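Side-chain contact in 2,3-dihydroxybenzoate-AMP ligase (Bacillus subtilis, PDB 1MDB), which belongs to the ANL superfamily of AMP-binding enzymes, with a large N-terminal domain and a smaller C-terminal domain: residues Met332-Val337 / Arg390-Ala395. Sequence-based numbering, arbitrary orientation.
Sequences MAEGLV and RGYYKA. With DBH (2,3-dihydroxy-benzoic acid), chain E; AMP (adenosine monophosphate), chain D.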
# COMPACT_ATOMS: atom_id res chain seq x y z
N MET A 332 -5.37 -2.16 -4.46
CA MET A 332 -5.47 -3.16 -3.40
C MET A 332 -4.36 -4.17 -3.66
O MET A 332 -4.01 -4.44 -4.82
CB MET A 332 -6.83 -3.86 -3.46
CG MET A 332 -7.19 -4.38 -4.84
SD MET A 332 -9.01 -4.38 -5.05
CE MET A 332 -9.31 -2.64 -5.25
N ALA A 333 -3.82 -4.75 -2.59
CA ALA A 333 -2.74 -5.71 -2.73
C ALA A 333 -3.22 -6.97 -3.44
O ALA A 333 -2.41 -7.74 -3.97
CB ALA A 333 -2.15 -6.05 -1.35
N GLU A 334 -4.54 -7.15 -3.45
CA GLU A 334 -5.15 -8.31 -4.09
C GLU A 334 -5.07 -8.24 -5.60
O GLU A 334 -5.11 -9.27 -6.28
CB GLU A 334 -6.63 -8.45 -3.70
CG GLU A 334 -6.87 -9.07 -2.35
CD GLU A 334 -6.75 -8.06 -1.22
OE1 GLU A 334 -6.64 -6.85 -1.51
OE2 GLU A 334 -6.76 -8.49 -0.06
N GLY A 335 -4.96 -7.02 -6.14
CA GLY A 335 -4.87 -6.89 -7.58
C GLY A 335 -5.11 -5.51 -8.13
O GLY A 335 -4.21 -4.67 -8.15
N LEU A 336 -6.35 -5.29 -8.57
CA LEU A 336 -6.78 -4.04 -9.17
C LEU A 336 -6.20 -2.73 -8.66
O LEU A 336 -6.19 -2.46 -7.46
CB LEU A 336 -8.31 -3.94 -9.10
CG LEU A 336 -8.90 -2.71 -9.79
CD1 LEU A 336 -8.59 -2.77 -11.29
CD2 LEU A 336 -10.41 -2.65 -9.58
N VAL A 337 -5.73 -1.91 -9.60
CA VAL A 337 -5.20 -0.60 -9.27
C VAL A 337 -5.80 0.42 -10.24
O VAL A 337 -5.77 0.22 -11.46
CB VAL A 337 -3.66 -0.55 -9.39
CG1 VAL A 337 -3.18 0.88 -9.15
CG2 VAL A 337 -3.03 -1.49 -8.38
N ARG A 390 -6.72 -14.95 -7.60
CA ARG A 390 -7.95 -15.74 -7.64
C ARG A 390 -8.19 -16.40 -6.29
O ARG A 390 -9.11 -17.20 -6.13
CB ARG A 390 -7.86 -16.81 -8.72
CG ARG A 390 -7.97 -16.28 -10.14
CD ARG A 390 -9.20 -15.41 -10.28
NE ARG A 390 -9.53 -15.13 -11.68
CZ ARG A 390 -10.24 -15.93 -12.46
NH1 ARG A 390 -10.72 -17.08 -11.99
NH2 ARG A 390 -10.47 -15.58 -13.71
N GLY A 391 -7.35 -16.07 -5.31
CA GLY A 391 -7.51 -16.66 -3.99
C GLY A 391 -6.35 -16.40 -3.06
O GLY A 391 -5.20 -16.27 -3.49
N TYR A 392 -6.66 -16.29 -1.77
CA TYR A 392 -5.63 -16.05 -0.77
C TYR A 392 -4.87 -17.33 -0.47
O TYR A 392 -5.35 -18.43 -0.72
CB TYR A 392 -6.24 -15.52 0.54
CG TYR A 392 -6.87 -14.15 0.43
CD1 TYR A 392 -8.25 -14.00 0.27
CD2 TYR A 392 -6.09 -13.00 0.51
CE1 TYR A 392 -8.83 -12.73 0.20
CE2 TYR A 392 -6.65 -11.73 0.43
CZ TYR A 392 -8.02 -11.61 0.28
OH TYR A 392 -8.57 -10.36 0.20
N TYR A 393 -3.67 -17.17 0.09
CA TYR A 393 -2.79 -18.27 0.44
C TYR A 393 -3.38 -19.17 1.53
O TYR A 393 -3.79 -18.68 2.59
CB TYR A 393 -1.45 -17.68 0.89
CG TYR A 393 -0.38 -18.67 1.23
CD1 TYR A 393 0.18 -19.49 0.25
CD2 TYR A 393 0.12 -18.75 2.52
CE1 TYR A 393 1.22 -20.37 0.56
CE2 TYR A 393 1.14 -19.62 2.84
CZ TYR A 393 1.69 -20.42 1.86
OH TYR A 393 2.70 -21.28 2.22
N LYS A 394 -3.43 -20.47 1.27
CA LYS A 394 -3.99 -21.46 2.20
C LYS A 394 -5.15 -20.91 3.02
O LYS A 394 -5.07 -20.85 4.25
CB LYS A 394 -2.90 -21.94 3.17
CG LYS A 394 -1.68 -22.54 2.50
CD LYS A 394 -0.70 -23.08 3.53
CE LYS A 394 0.51 -23.70 2.87
NZ LYS A 394 1.47 -24.28 3.86
N ALA A 395 -6.23 -20.50 2.36
CA ALA A 395 -7.38 -19.96 3.08
C ALA A 395 -8.69 -20.29 2.38
O ALA A 395 -9.40 -19.39 1.91
CB ALA A 395 -7.23 -18.44 3.24
C21 DBH E . -3.79 -0.12 -0.88
O9 DBH E . -4.44 0.57 0.06
C18 DBH E . -3.28 0.49 -2.13
C15 DBH E . -3.41 1.90 -2.34
C12 DBH E . -2.95 2.50 -3.53
C3 DBH E . -2.68 -0.32 -3.15
O3 DBH E . -2.52 -1.71 -3.00
C6 DBH E . -2.22 0.28 -4.33
C9 DBH E . -2.35 1.68 -4.53
O6 DBH E . -1.65 -0.49 -5.32
P AMP D . -4.23 -2.30 0.45
O1P AMP D . -4.00 -3.70 -0.05
O2P AMP D . -3.69 -2.02 1.81
O3P AMP D . -3.79 -1.26 -0.55
O5' AMP D . -5.86 -2.09 0.68
C5' AMP D . -6.79 -1.91 -0.42
C4' AMP D . -8.08 -1.27 0.11
O4' AMP D . -7.71 0.01 0.56
C3' AMP D . -9.14 -0.99 -0.93
O3' AMP D . -9.96 -2.13 -1.18
C2' AMP D . -9.88 0.19 -0.32
O2' AMP D . -10.91 -0.24 0.59
C1' AMP D . -8.76 0.94 0.34
N9 AMP D . -8.31 2.18 -0.72
C8 AMP D . -7.10 2.27 -1.31
N7 AMP D . -6.99 3.36 -2.06
C5 AMP D . -8.17 3.95 -1.93
C6 AMP D . -8.54 5.15 -2.52
N6 AMP D . -7.73 5.86 -3.31
N1 AMP D . -9.81 5.59 -2.24
C2 AMP D . -10.67 4.90 -1.44
N3 AMP D . -10.31 3.75 -0.86
C4 AMP D . -9.04 3.25 -1.10
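Glu334 and Tyr392 meet across two loops whose backbones stay well apart, their CA atoms 8.4 Å from each other, while Met332 to Gly335 forms a type I beta turn closed by Gly335 N to Met332 O. A single hydrogen bond spans the gap, running from Tyr392 OH to Glu334 OE2 at 2.6 Å. Glu334 OE2 sits at the edge of the phenol ring, in its plane, also 3.3 Å from Tyr392 CE2. Carboxylate and ring stand almost perpendicular, 82° apart, and the hydroxyl reaches OE2 from above the carboxylate plane. With CG of Glu334 anti to the carbonyl carbon (chi1 -79°), the chain bends at chi2 (82°) and carries the carboxylate round to the hydroxyl; Glu334 CG itself lies 3.3 Å from Tyr392 OH. The bond gives the buried Glu334 OE2 a donor. One residue earlier, Ala333 N donates to O1P of adenosine monophosphate at 2.8 Å, and Met332 CB lies against its C5', so the bond ties the ligand-lining turn to the second loop. Beyond the turn, Val337 CG2 packs against O6 of 2,3-dihydroxy-benzoic acid at the start of strand 337-339. Tyr409 of strand 409-417 and Ile200 of strand 199-203 touch both partners, and the Tyr392 ring meets His398 in helix 396-402, the helix that follows its loop.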